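Long-range contacts in DNA topoisomerase 2-associated protein PAT1 (Saccharomyces cerevisiae, PDB 5LMG), which activates mRNA decapping and represses translation in yeast, its C-terminal domain directly binding the decapping enzyme Dcp2 and the exonuclease Xrn1: residues Ile168-Ser173 against Ile209-Arg213; Lys118-Leu122 against Asn175-Glu180; Ile51-Ile55 against Ser98-Phe102; Asp92-Ile97 against Lys127-Glu131. The protein carries 2 engineered substitutions. One frame throughout, in Å; residues are numbered along the deposited sequence.

Contact 1 (Ile168-Ser173 against Ile209-Arg213); sequences IVSFLS and ILISR
Arg-213 sets off with CG anti to its backbone N (chi1 -171°), then bends at chi2 and chi3, and the double bend folds its chain back over the end of helix 151-174. Arg-213 CD comes to 3.5 Å from Leu-172 O, and its CG lies beside Leu-172 CB. The guanidinium then spreads over the backbone of the next residue: Ser-173 CA sits over the centre of one face, 3.7 Å from CZ of Arg-213. No hydrogen bond crosses here. Segments 168-173 and 209-213, parts of helices 151-174 and 201-216, run at 22° to each other, consistent with the helical repeat-like packing of a family that belongs to the TPR clan. Further toward their N termini the contact becomes purely aliphatic. Ile-209 CD1 presses on Val-169 CG2 at 3.6 Å, while Ile-209 CG2 touches both Ile-168 CG2 and Leu-172 CD1, the side chains crossing at about right angles. Leu-172 CD1 also meets Leu-210 CD2 at 3.8 Å, and both leucines go on to pack against Leu-184 of helix 178-191. With an alanine at Arg-213, Ser-173 and the carbonyl of Leu-172 would probably lose the chain that covers them, opening a gap at this end.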
loop_
_atom_site.group_PDB
_atom_site.type_symbol
_atom_site.label_atom_id
_atom_site.label_comp_id
_atom_site.label_asym_id
_atom_site.label_seq_id
_atom_site.Cartn_x
_atom_site.Cartn_y
_atom_site.Cartn_z
ATOM N N ILE A 168 2.322 2.735 -11.032
ATOM C CA ILE A 168 1.359 3.740 -10.586
ATOM C C ILE A 168 2.099 4.980 -10.063
ATOM O O ILE A 168 1.825 6.079 -10.548
ATOM C CB ILE A 168 0.319 3.135 -9.607
ATOM C CG1 ILE A 168 -0.619 2.170 -10.380
ATOM C CG2 ILE A 168 -0.472 4.224 -8.860
ATOM C CD1 ILE A 168 -1.433 1.199 -9.554
ATOM N N VAL A 169 3.082 4.771 -9.151
ATOM C CA VAL A 169 3.955 5.786 -8.546
ATOM C C VAL A 169 4.643 6.632 -9.624
ATOM O O VAL A 169 4.475 7.845 -9.612
ATOM C CB VAL A 169 4.975 5.168 -7.537
ATOM C CG1 VAL A 169 6.007 6.193 -7.065
ATOM C CG2 VAL A 169 4.263 4.564 -6.338
ATOM N N SER A 170 5.376 5.989 -10.567
ATOM C CA SER A 170 6.094 6.655 -11.663
ATOM C C SER A 170 5.173 7.495 -12.559
ATOM O O SER A 170 5.491 8.654 -12.831
ATOM C CB SER A 170 6.902 5.649 -12.482
ATOM O OG SER A 170 6.113 5.011 -13.476
ATOM N N PHE A 171 4.024 6.926 -12.980
ATOM C CA PHE A 171 3.042 7.622 -13.801
ATOM C C PHE A 171 2.430 8.861 -13.103
ATOM O O PHE A 171 2.307 9.901 -13.746
ATOM C CB PHE A 171 1.941 6.663 -14.302
ATOM C CG PHE A 171 0.779 7.355 -14.986
ATOM C CD1 PHE A 171 0.904 7.848 -16.279
ATOM C CD2 PHE A 171 -0.433 7.525 -14.329
ATOM C CE1 PHE A 171 -0.167 8.503 -16.903
ATOM C CE2 PHE A 171 -1.503 8.183 -14.952
ATOM C CZ PHE A 171 -1.362 8.665 -16.235
ATOM N N LEU A 172 2.033 8.746 -11.819
ATOM C CA LEU A 172 1.427 9.857 -11.076
ATOM C C LEU A 172 2.428 10.972 -10.742
ATOM O O LEU A 172 2.056 12.145 -10.682
ATOM C CB LEU A 172 0.703 9.369 -9.802
ATOM C CG LEU A 172 -0.553 8.504 -10.008
ATOM C CD1 LEU A 172 -1.098 8.030 -8.694
ATOM C CD2 LEU A 172 -1.642 9.256 -10.764
ATOM N N SER A 173 3.699 10.593 -10.537
ATOM C CA SER A 173 4.803 11.490 -10.216
ATOM C C SER A 173 5.167 12.372 -11.409
ATOM O O SER A 173 5.668 13.474 -11.203
ATOM C CB SER A 173 6.024 10.677 -9.798
ATOM O OG SER A 173 7.177 11.482 -9.607
ATOM N N ILE A 209 -0.206 6.120 -1.721
ATOM C CA ILE A 209 0.305 6.694 -2.972
ATOM C C ILE A 209 -0.588 7.880 -3.417
ATOM O O ILE A 209 -0.055 8.944 -3.678
ATOM C CB ILE A 209 0.427 5.616 -4.088
ATOM C CG1 ILE A 209 1.615 4.671 -3.822
ATOM C CG2 ILE A 209 0.528 6.264 -5.486
ATOM C CD1 ILE A 209 1.440 3.319 -4.426
ATOM N N LEU A 210 -1.933 7.685 -3.494
ATOM C CA LEU A 210 -2.878 8.742 -3.883
ATOM C C LEU A 210 -2.836 9.935 -2.933
ATOM O O LEU A 210 -2.759 11.059 -3.416
ATOM C CB LEU A 210 -4.337 8.238 -4.040
ATOM C CG LEU A 210 -4.648 7.199 -5.126
ATOM C CD1 LEU A 210 -6.136 6.884 -5.132
ATOM C CD2 LEU A 210 -4.235 7.688 -6.524
ATOM N N ILE A 211 -2.868 9.696 -1.595
ATOM C CA ILE A 211 -2.827 10.762 -0.566
ATOM C C ILE A 211 -1.524 11.562 -0.665
ATOM O O ILE A 211 -1.577 12.797 -0.659
ATOM C CB ILE A 211 -3.038 10.232 0.884
ATOM C CG1 ILE A 211 -4.437 9.637 1.105
ATOM C CG2 ILE A 211 -2.724 11.318 1.939
ATOM C CD1 ILE A 211 -4.515 8.836 2.478
ATOM N N SER A 212 -0.361 10.850 -0.714
ATOM C CA SER A 212 0.976 11.453 -0.822
ATOM C C SER A 212 1.128 12.310 -2.089
ATOM O O SER A 212 1.676 13.410 -2.009
ATOM C CB SER A 212 2.064 10.391 -0.753
ATOM O OG SER A 212 1.975 9.704 0.484
ATOM N N ARG A 213 0.597 11.831 -3.232
ATOM C CA ARG A 213 0.631 12.566 -4.501
ATOM C C ARG A 213 -0.248 13.826 -4.459
ATOM O O ARG A 213 0.220 14.895 -4.848
ATOM C CB ARG A 213 0.288 11.653 -5.697
ATOM C CG ARG A 213 0.499 12.279 -7.101
ATOM C CD ARG A 213 1.829 13.009 -7.348
ATOM N NE ARG A 213 3.002 12.238 -6.924
ATOM C CZ ARG A 213 4.230 12.738 -6.816
ATOM N NH1 ARG A 213 4.466 14.012 -7.108
ATOM N NH2 ARG A 213 5.232 11.968 -6.413
#

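Contact 2 (Lys118-Leu122 against Asn175-Glu180); sequences KQQKL and NSNFIE
Lys-118 reaches across to Glu-180 in a long salt bridge, NZ lying 3.5 Å from OE1, with no hydrogen bond formed between the two segments. The lysine's last methylene is closer still, CE coming to 3.3 Å from Glu-180 OE1 and equally near Asn-175 O. The chain runs out nearly straight from CB to NZ, which carries the ammonium past Asn-175, whose CB is touched at an angle by Lys-118 CG, to the carboxylate. Deeper in, Leu-122 CG approaches Glu-180 CG at 4.5 Å, a looser apolar touch. If an alanine stood in for Lys-118, the Glu-180 carboxylate would probably be left without this positive mate and Asn-175 without the methylenes that cover it.

The carboxylate is positioned by a capping box at the start of helix 178-191. Asn-177, the N-cap residue, accepts from Glu-180 N through OD1 at 3.2 Å, with the donor tilted 26° from the carbonyl plane; in return Glu-180 OE1 takes a weak bond from Asn-177 N at 3.4 Å. One carboxylate oxygen therefore serves both the helix start and the lysine.

Further out, Ser-176 OG is hydrogen-bonded to Leu-172 O, tying the short connection between helices 151-174 and 178-191 back to the helix it leaves. Lys-121 and Leu-122 also pack on Phe-171 of helix 151-174, so the start of helix 118-130 touches that helix as well. A magnesium ion lies about 5 Å from the side chain of Gln-119, too far for direct coordination.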
loop_
_atom_site.group_PDB
_atom_site.type_symbol
_atom_site.label_atom_id
_atom_site.label_comp_id
_atom_site.label_asym_id
_atom_site.label_seq_id
_atom_site.Cartn_x
_atom_site.Cartn_y
_atom_site.Cartn_z
ATOM N N LYS A 118 -0.704 8.963 -22.433
ATOM C CA LYS A 118 -1.186 9.417 -21.128
ATOM C C LYS A 118 -2.640 9.001 -20.815
ATOM O O LYS A 118 -2.879 8.415 -19.752
ATOM C CB LYS A 118 -0.987 10.939 -20.980
ATOM C CG LYS A 118 -1.264 11.487 -19.578
ATOM C CD LYS A 118 -1.237 13.010 -19.576
ATOM C CE LYS A 118 -2.131 13.592 -18.508
ATOM N NZ LYS A 118 -1.955 15.063 -18.370
ATOM N N GLN A 119 -3.591 9.291 -21.727
ATOM C CA GLN A 119 -5.015 8.983 -21.528
ATOM C C GLN A 119 -5.298 7.475 -21.437
ATOM O O GLN A 119 -6.200 7.074 -20.692
ATOM C CB GLN A 119 -5.912 9.661 -22.576
ATOM C CG GLN A 119 -6.010 11.203 -22.447
ATOM C CD GLN A 119 -6.407 11.704 -21.066
ATOM O OE1 GLN A 119 -5.646 12.405 -20.391
ATOM N NE2 GLN A 119 -7.597 11.345 -20.607
ATOM N N GLN A 120 -4.531 6.650 -22.179
ATOM C CA GLN A 120 -4.651 5.186 -22.141
ATOM C C GLN A 120 -4.200 4.662 -20.767
ATOM O O GLN A 120 -4.921 3.870 -20.150
ATOM C CB GLN A 120 -3.832 4.532 -23.268
ATOM C CG GLN A 120 -4.499 4.620 -24.639
ATOM C CD GLN A 120 -3.600 4.105 -25.735
ATOM O OE1 GLN A 120 -2.386 4.331 -25.740
ATOM N NE2 GLN A 120 -4.175 3.396 -26.691
ATOM N N LYS A 121 -3.040 5.159 -20.274
ATOM C CA LYS A 121 -2.464 4.837 -18.968
ATOM C C LYS A 121 -3.426 5.286 -17.840
ATOM O O LYS A 121 -3.592 4.567 -16.857
ATOM C CB LYS A 121 -1.100 5.524 -18.797
ATOM C CG LYS A 121 0.020 4.982 -19.674
ATOM C CD LYS A 121 1.257 5.864 -19.550
ATOM C CE LYS A 121 2.416 5.345 -20.356
ATOM N NZ LYS A 121 3.615 6.205 -20.189
ATOM N N LEU A 122 -4.045 6.480 -17.990
ATOM C CA LEU A 122 -5.003 7.025 -17.025
ATOM C C LEU A 122 -6.263 6.149 -16.978
ATOM O O LEU A 122 -6.750 5.863 -15.886
ATOM C CB LEU A 122 -5.327 8.498 -17.358
ATOM C CG LEU A 122 -5.907 9.431 -16.268
ATOM C CD1 LEU A 122 -7.379 9.636 -16.444
ATOM C CD2 LEU A 122 -5.534 9.030 -14.845
ATOM N N ASN A 175 3.093 12.218 -15.048
ATOM C CA ASN A 175 1.996 12.534 -15.973
ATOM C C ASN A 175 0.591 12.739 -15.348
ATOM O O ASN A 175 -0.408 12.345 -15.963
ATOM C CB ASN A 175 1.917 11.452 -17.068
ATOM C CG ASN A 175 3.157 11.305 -17.914
ATOM O OD1 ASN A 175 3.302 11.950 -18.958
ATOM N ND2 ASN A 175 4.057 10.417 -17.504
ATOM N N SER A 176 0.493 13.400 -14.181
ATOM C CA SER A 176 -0.834 13.645 -13.609
ATOM C C SER A 176 -0.985 15.018 -12.968
ATOM O O SER A 176 -0.116 15.457 -12.207
ATOM C CB SER A 176 -1.240 12.543 -12.639
ATOM O OG SER A 176 -0.516 12.627 -11.422
ATOM N N ASN A 177 -2.104 15.684 -13.285
ATOM C CA ASN A 177 -2.490 16.998 -12.767
ATOM C C ASN A 177 -3.512 16.843 -11.626
ATOM O O ASN A 177 -3.955 15.723 -11.352
ATOM C CB ASN A 177 -3.037 17.888 -13.897
ATOM C CG ASN A 177 -4.133 17.274 -14.736
ATOM O OD1 ASN A 177 -5.223 16.937 -14.259
ATOM N ND2 ASN A 177 -3.878 17.169 -16.028
ATOM N N PHE A 178 -3.873 17.966 -10.964
ATOM C CA PHE A 178 -4.817 18.014 -9.843
ATOM C C PHE A 178 -6.147 17.300 -10.139
ATOM O O PHE A 178 -6.503 16.373 -9.413
ATOM C CB PHE A 178 -5.041 19.470 -9.385
ATOM C CG PHE A 178 -5.918 19.640 -8.163
ATOM C CD1 PHE A 178 -5.419 19.392 -6.887
ATOM C CD2 PHE A 178 -7.229 20.087 -8.285
ATOM C CE1 PHE A 178 -6.227 19.559 -5.756
ATOM C CE2 PHE A 178 -8.036 20.258 -7.153
ATOM C CZ PHE A 178 -7.530 19.990 -5.896
ATOM N N ILE A 179 -6.849 17.707 -11.218
ATOM C CA ILE A 179 -8.135 17.138 -11.649
ATOM C C ILE A 179 -8.081 15.597 -11.747
ATOM O O ILE A 179 -8.983 14.922 -11.244
ATOM C CB ILE A 179 -8.630 17.810 -12.972
ATOM C CG1 ILE A 179 -9.012 19.300 -12.738
ATOM C CG2 ILE A 179 -9.799 17.030 -13.617
ATOM C CD1 ILE A 179 -8.967 20.210 -14.006
ATOM N N GLU A 180 -7.021 15.061 -12.381
ATOM C CA GLU A 180 -6.828 13.631 -12.604
ATOM C C GLU A 180 -6.624 12.829 -11.306
ATOM O O GLU A 180 -7.294 11.807 -11.141
ATOM C CB GLU A 180 -5.702 13.383 -13.622
ATOM C CG GLU A 180 -6.108 13.730 -15.052
ATOM C CD GLU A 180 -4.988 13.928 -16.058
ATOM O OE1 GLU A 180 -3.807 13.981 -15.643
ATOM O OE2 GLU A 180 -5.297 14.073 -17.264
#

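Contact 3 (Ile51-Ile55 against Ser98-Phe102); sequences ILELI and SMLSF
Leu-52 places its CD2 methyl over one face of the Phe-102 ring, offset toward the rim, in a CH-pi contact: the carbon is 3.9 Å from the ring centroid and 18° off the ring normal. Two isoleucines one helical turn apart also meet this ring, each crossing the phenylalanine at about a right angle. Ile-51 CG2 approaches CE2 of Phe-102 at 3.6 Å, and Ile-55 CD1 lies 3.7 Å from CD2 of the same ring.

Met-99 lies against the same helix, 48-70, and slides past Ile-55 in the opposite direction, its CG 3.7 Å from Ile-55 CG1. With SD anti to CA (chi2 -163°), the chain reaches out until SD rests 3.8 Å from Leu-54 CB. Ile-51 is thus shared: CG2 touches both Met-99 and Phe-102, while CD1 meets Ser-98 CB at 3.8 Å. Ser-98 OG is hydrogen-bonded to Ser-45, ahead of the helix.

A type I turn from Met-99 to Phe-102 closes through Phe-102 N and Met-99 O. The turn follows helix 95-99, and Met-99 and Phe-102, at its two ends, both pack on helix 48-70, just before Phe-102 serves as the N-cap residue of helix 103-114.

Every side-chain contact across this joint is made by carbon or sulfur, with no hydrogen bond or charge pair, so its hold on helix 48-70 rests on shape and the burial of apolar surface.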
loop_
_atom_site.group_PDB
_atom_site.type_symbol
_atom_site.label_atom_id
_atom_site.label_comp_id
_atom_site.label_asym_id
_atom_site.label_seq_id
_atom_site.Cartn_x
_atom_site.Cartn_y
_atom_site.Cartn_z
ATOM N N ILE A 51 -9.616 -15.800 -20.337
ATOM C CA ILE A 51 -8.650 -14.850 -19.774
ATOM C C ILE A 51 -7.201 -15.273 -20.142
ATOM O O ILE A 51 -6.420 -14.426 -20.600
ATOM C CB ILE A 51 -8.890 -14.608 -18.249
ATOM C CG1 ILE A 51 -10.300 -13.983 -17.964
ATOM C CG2 ILE A 51 -7.774 -13.783 -17.603
ATOM C CD1 ILE A 51 -10.655 -12.590 -18.633
ATOM N N LEU A 52 -6.884 -16.586 -20.021
ATOM C CA LEU A 52 -5.569 -17.130 -20.392
ATOM C C LEU A 52 -5.280 -16.924 -21.877
ATOM O O LEU A 52 -4.134 -16.644 -22.237
ATOM C CB LEU A 52 -5.410 -18.604 -19.982
ATOM C CG LEU A 52 -5.303 -18.880 -18.471
ATOM C CD1 LEU A 52 -5.359 -20.363 -18.188
ATOM C CD2 LEU A 52 -4.048 -18.268 -17.864
ATOM N N GLU A 53 -6.339 -16.980 -22.724
ATOM C CA GLU A 53 -6.255 -16.729 -24.164
ATOM C C GLU A 53 -5.975 -15.244 -24.405
ATOM O O GLU A 53 -5.153 -14.919 -25.265
ATOM C CB GLU A 53 -7.549 -17.162 -24.877
ATOM C CG GLU A 53 -7.460 -17.135 -26.394
ATOM C CD GLU A 53 -8.785 -17.171 -27.137
ATOM O OE1 GLU A 53 -9.651 -16.305 -26.866
ATOM O OE2 GLU A 53 -8.935 -18.034 -28.033
ATOM N N LEU A 54 -6.644 -14.348 -23.641
ATOM C CA LEU A 54 -6.446 -12.900 -23.751
ATOM C C LEU A 54 -5.011 -12.508 -23.418
ATOM O O LEU A 54 -4.447 -11.675 -24.120
ATOM C CB LEU A 54 -7.435 -12.103 -22.880
ATOM C CG LEU A 54 -8.917 -12.090 -23.291
ATOM C CD1 LEU A 54 -9.678 -11.038 -22.491
ATOM C CD2 LEU A 54 -9.107 -11.837 -24.804
ATOM N N ILE A 55 -4.423 -13.125 -22.365
ATOM C CA ILE A 55 -3.043 -12.893 -21.929
ATOM C C ILE A 55 -2.072 -13.270 -23.066
ATOM O O ILE A 55 -1.194 -12.468 -23.384
ATOM C CB ILE A 55 -2.715 -13.593 -20.563
ATOM C CG1 ILE A 55 -3.559 -12.983 -19.419
ATOM C CG2 ILE A 55 -1.209 -13.490 -20.221
ATOM C CD1 ILE A 55 -3.632 -13.799 -18.121
ATOM N N SER A 98 -9.437 -9.232 -14.442
ATOM C CA SER A 98 -9.213 -10.679 -14.307
ATOM C C SER A 98 -7.828 -11.123 -14.784
ATOM O O SER A 98 -7.254 -12.029 -14.174
ATOM C CB SER A 98 -10.310 -11.467 -15.003
ATOM O OG SER A 98 -11.438 -11.538 -14.148
ATOM N N MET A 99 -7.269 -10.455 -15.831
ATOM C CA MET A 99 -5.924 -10.737 -16.364
ATOM C C MET A 99 -4.852 -10.498 -15.287
ATOM O O MET A 99 -3.825 -11.182 -15.271
ATOM C CB MET A 99 -5.633 -9.907 -17.630
ATOM C CG MET A 99 -6.266 -10.495 -18.886
ATOM S SD MET A 99 -5.599 -9.876 -20.467
ATOM C CE MET A 99 -6.462 -8.334 -20.599
ATOM N N LEU A 100 -5.143 -9.569 -14.361
ATOM C CA LEU A 100 -4.302 -9.186 -13.232
ATOM C C LEU A 100 -4.290 -10.246 -12.109
ATOM O O LEU A 100 -3.500 -10.123 -11.179
ATOM C CB LEU A 100 -4.733 -7.802 -12.705
ATOM C CG LEU A 100 -3.934 -6.573 -13.172
ATOM C CD1 LEU A 100 -4.023 -6.375 -14.663
ATOM C CD2 LEU A 100 -4.457 -5.311 -12.508
ATOM N N SER A 101 -5.161 -11.281 -12.197
ATOM C CA SER A 101 -5.204 -12.422 -11.264
ATOM C C SER A 101 -4.058 -13.384 -11.565
ATOM O O SER A 101 -3.756 -14.224 -10.730
ATOM C CB SER A 101 -6.507 -13.205 -11.406
ATOM O OG SER A 101 -7.623 -12.498 -10.903
ATOM N N PHE A 102 -3.458 -13.297 -12.771
ATOM C CA PHE A 102 -2.377 -14.183 -13.212
ATOM C C PHE A 102 -1.030 -13.467 -13.236
ATOM O O PHE A 102 -0.969 -12.301 -13.642
ATOM C CB PHE A 102 -2.701 -14.767 -14.596
ATOM C CG PHE A 102 -3.951 -15.617 -14.625
ATOM C CD1 PHE A 102 -3.902 -16.969 -14.303
ATOM C CD2 PHE A 102 -5.185 -15.060 -14.955
ATOM C CE1 PHE A 102 -5.062 -17.750 -14.309
ATOM C CE2 PHE A 102 -6.347 -15.841 -14.954
ATOM C CZ PHE A 102 -6.276 -17.180 -14.635
#

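Contact 4 (Asp92-Ile97 against Lys127-Glu131); sequences DVNPFI and KIFNE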
loop_
_atom_site.group_PDB
_atom_site.type_symbol
_atom_site.label_atom_id
_atom_site.label_comp_id
_atom_site.label_asym_id
_atom_site.label_seq_id
_atom_site.Cartn_x
_atom_site.Cartn_y
_atom_site.Cartn_z
ATOM N N ASP A 92 -19.426 -8.606 -15.763
ATOM C CA ASP A 92 -19.579 -8.152 -14.372
ATOM C C ASP A 92 -18.240 -7.664 -13.790
ATOM O O ASP A 92 -18.213 -6.677 -13.051
ATOM C CB ASP A 92 -20.185 -9.264 -13.499
ATOM C CG ASP A 92 -21.636 -9.582 -13.828
ATOM O OD1 ASP A 92 -22.512 -8.733 -13.534
ATOM O OD2 ASP A 92 -21.899 -10.689 -14.350
ATOM N N VAL A 93 -17.135 -8.353 -14.150
ATOM C CA VAL A 93 -15.756 -8.019 -13.787
ATOM C C VAL A 93 -15.004 -7.846 -15.120
ATOM O O VAL A 93 -14.980 -8.769 -15.940
ATOM C CB VAL A 93 -15.092 -9.082 -12.860
ATOM C CG1 VAL A 93 -13.614 -8.769 -12.629
ATOM C CG2 VAL A 93 -15.827 -9.189 -11.526
ATOM N N ASN A 94 -14.447 -6.643 -15.351
ATOM C CA ASN A 94 -13.724 -6.293 -16.580
ATOM C C ASN A 94 -12.597 -7.310 -16.922
ATOM O O ASN A 94 -11.844 -7.697 -16.019
ATOM C CB ASN A 94 -13.192 -4.853 -16.477
ATOM C CG ASN A 94 -12.472 -4.361 -17.703
ATOM O OD1 ASN A 94 -11.262 -4.530 -17.839
ATOM N ND2 ASN A 94 -13.192 -3.718 -18.610
ATOM N N PRO A 95 -12.477 -7.773 -18.198
ATOM C CA PRO A 95 -11.421 -8.755 -18.537
ATOM C C PRO A 95 -9.989 -8.350 -18.161
ATOM O O PRO A 95 -9.187 -9.231 -17.850
ATOM C CB PRO A 95 -11.585 -8.954 -20.047
ATOM C CG PRO A 95 -13.014 -8.600 -20.318
ATOM C CD PRO A 95 -13.301 -7.456 -19.383
ATOM N N PHE A 96 -9.676 -7.029 -18.163
ATOM C CA PHE A 96 -8.353 -6.536 -17.768
ATOM C C PHE A 96 -8.087 -6.824 -16.280
ATOM O O PHE A 96 -6.983 -7.245 -15.937
ATOM C CB PHE A 96 -8.168 -5.043 -18.095
ATOM C CG PHE A 96 -6.836 -4.486 -17.658
ATOM C CD1 PHE A 96 -5.685 -4.718 -18.408
ATOM C CD2 PHE A 96 -6.724 -3.742 -16.488
ATOM C CE1 PHE A 96 -4.450 -4.217 -17.997
ATOM C CE2 PHE A 96 -5.488 -3.236 -16.078
ATOM C CZ PHE A 96 -4.359 -3.475 -16.838
ATOM N N ILE A 97 -9.103 -6.601 -15.416
ATOM C CA ILE A 97 -9.049 -6.846 -13.972
ATOM C C ILE A 97 -8.769 -8.331 -13.705
ATOM O O ILE A 97 -7.922 -8.641 -12.870
ATOM C CB ILE A 97 -10.315 -6.298 -13.232
ATOM C CG1 ILE A 97 -10.409 -4.750 -13.318
ATOM C CG2 ILE A 97 -10.438 -6.794 -11.772
ATOM C CD1 ILE A 97 -9.337 -3.921 -12.511
ATOM N N LYS A 127 -9.725 2.211 -14.225
ATOM C CA LYS A 127 -10.304 0.867 -14.185
ATOM C C LYS A 127 -9.927 0.144 -12.879
ATOM O O LYS A 127 -10.819 -0.359 -12.194
ATOM C CB LYS A 127 -9.851 0.037 -15.410
ATOM C CG LYS A 127 -10.626 -1.269 -15.619
ATOM C CD LYS A 127 -11.880 -1.057 -16.453
ATOM C CE LYS A 127 -13.143 -1.104 -15.638
ATOM N NZ LYS A 127 -14.299 -0.622 -16.428
ATOM N N ILE A 128 -8.616 0.119 -12.541
ATOM C CA ILE A 128 -8.062 -0.509 -11.333
ATOM C C ILE A 128 -8.755 0.038 -10.070
ATOM O O ILE A 128 -9.265 -0.755 -9.282
ATOM C CB ILE A 128 -6.503 -0.400 -11.266
ATOM C CG1 ILE A 128 -5.821 -1.230 -12.393
ATOM C CG2 ILE A 128 -5.964 -0.796 -9.867
ATOM C CD1 ILE A 128 -4.290 -0.994 -12.560
ATOM N N PHE A 129 -8.815 1.380 -9.913
ATOM C CA PHE A 129 -9.445 2.009 -8.749
ATOM C C PHE A 129 -10.975 1.816 -8.699
ATOM O O PHE A 129 -11.519 1.635 -7.611
ATOM C CB PHE A 129 -9.045 3.489 -8.620
ATOM C CG PHE A 129 -7.633 3.673 -8.118
ATOM C CD1 PHE A 129 -7.309 3.413 -6.790
ATOM C CD2 PHE A 129 -6.622 4.091 -8.973
ATOM C CE1 PHE A 129 -5.996 3.551 -6.335
ATOM C CE2 PHE A 129 -5.311 4.230 -8.518
ATOM C CZ PHE A 129 -5.008 3.962 -7.202
ATOM N N ASN A 130 -11.646 1.787 -9.864
ATOM C CA ASN A 130 -13.098 1.590 -9.981
ATOM C C ASN A 130 -13.527 0.177 -9.561
ATOM O O ASN A 130 -14.594 0.012 -8.970
ATOM C CB ASN A 130 -13.562 1.868 -11.426
ATOM C CG ASN A 130 -15.056 1.872 -11.619
ATOM O OD1 ASN A 130 -15.763 2.768 -11.152
ATOM N ND2 ASN A 130 -15.568 0.878 -12.333
ATOM N N GLU A 131 -12.698 -0.838 -9.879
ATOM C CA GLU A 131 -12.988 -2.244 -9.594
ATOM C C GLU A 131 -11.992 -2.846 -8.580
ATOM O O GLU A 131 -11.791 -4.061 -8.576
ATOM C CB GLU A 131 -12.965 -3.051 -10.913
ATOM C CG GLU A 131 -13.958 -2.581 -11.961
ATOM C CD GLU A 131 -15.067 -3.570 -12.254
ATOM O OE1 GLU A 131 -14.996 -4.249 -13.303
ATOM O OE2 GLU A 131 -16.012 -3.662 -11.435
#
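This is a largely buried contact of mixed character, in which the entry to helix 95-99 meets the C-terminal end of helix 118-130, with one hydrogen bond beside an apolar patch. Asn-94 N donates to Glu-131 OE1 at 3.2 Å, almost straight at 170° and nearly along the C-O axis of the acceptor. Glu-131 is the first residue beyond its helix, and a bend at chi2 (-113°) brings its carboxylate to that amide. Asn-94 is itself the N-cap: its OD1 accepts from Phe-96 N at 3.0 Å, the donor standing above the carbonyl plane, while ND2 is bound to the carbonyl of His-85. The methylenes of Lys-127, bent at chi2 and chi3, lie obliquely across the Asn-94 side-chain amide, CD being 3.6 Å from CG of Asn-94.

Ile-97 fills the apolar side. Its CD1 rests 3.8 Å from Ile-128 CA, and its CG1 packs on Glu-131 CB at 3.9 Å. Phe-96 offers the edge of its ring to Ile-128, CE2 lying 4.2 Å from CG1. Beyond the contact, Pro-95 leans on Ile-51 and Leu-54 of helix 48-70, whereas Phe-129, whose CB is directed away from 92-97, packs against helices 178-191 and 201-216.

From the N terminus, helix 48-70 is the first element tied down: contact 3 closes a 42-residue loop by bringing 98-102 back to it. Contact 4 opens inside that loop, at 92-97, and closes at 127-131, so the two cross, sharing helix 95-99 and touching through Pro-95. Contact 2 likewise opens inside contact 4's loop, at 118-122, and both use helix 118-130. It closes at 175-180 after contact 1 has opened at 168-173, so these cross too, with Phe-171 of contact 1 seated against the first turn of helix 118-130. Contact 1 closes last, at 209-213, where Leu-210 meets Phe-129 of contact 4. The overlapping loops link helix 48-70 stepwise to helix 201-216.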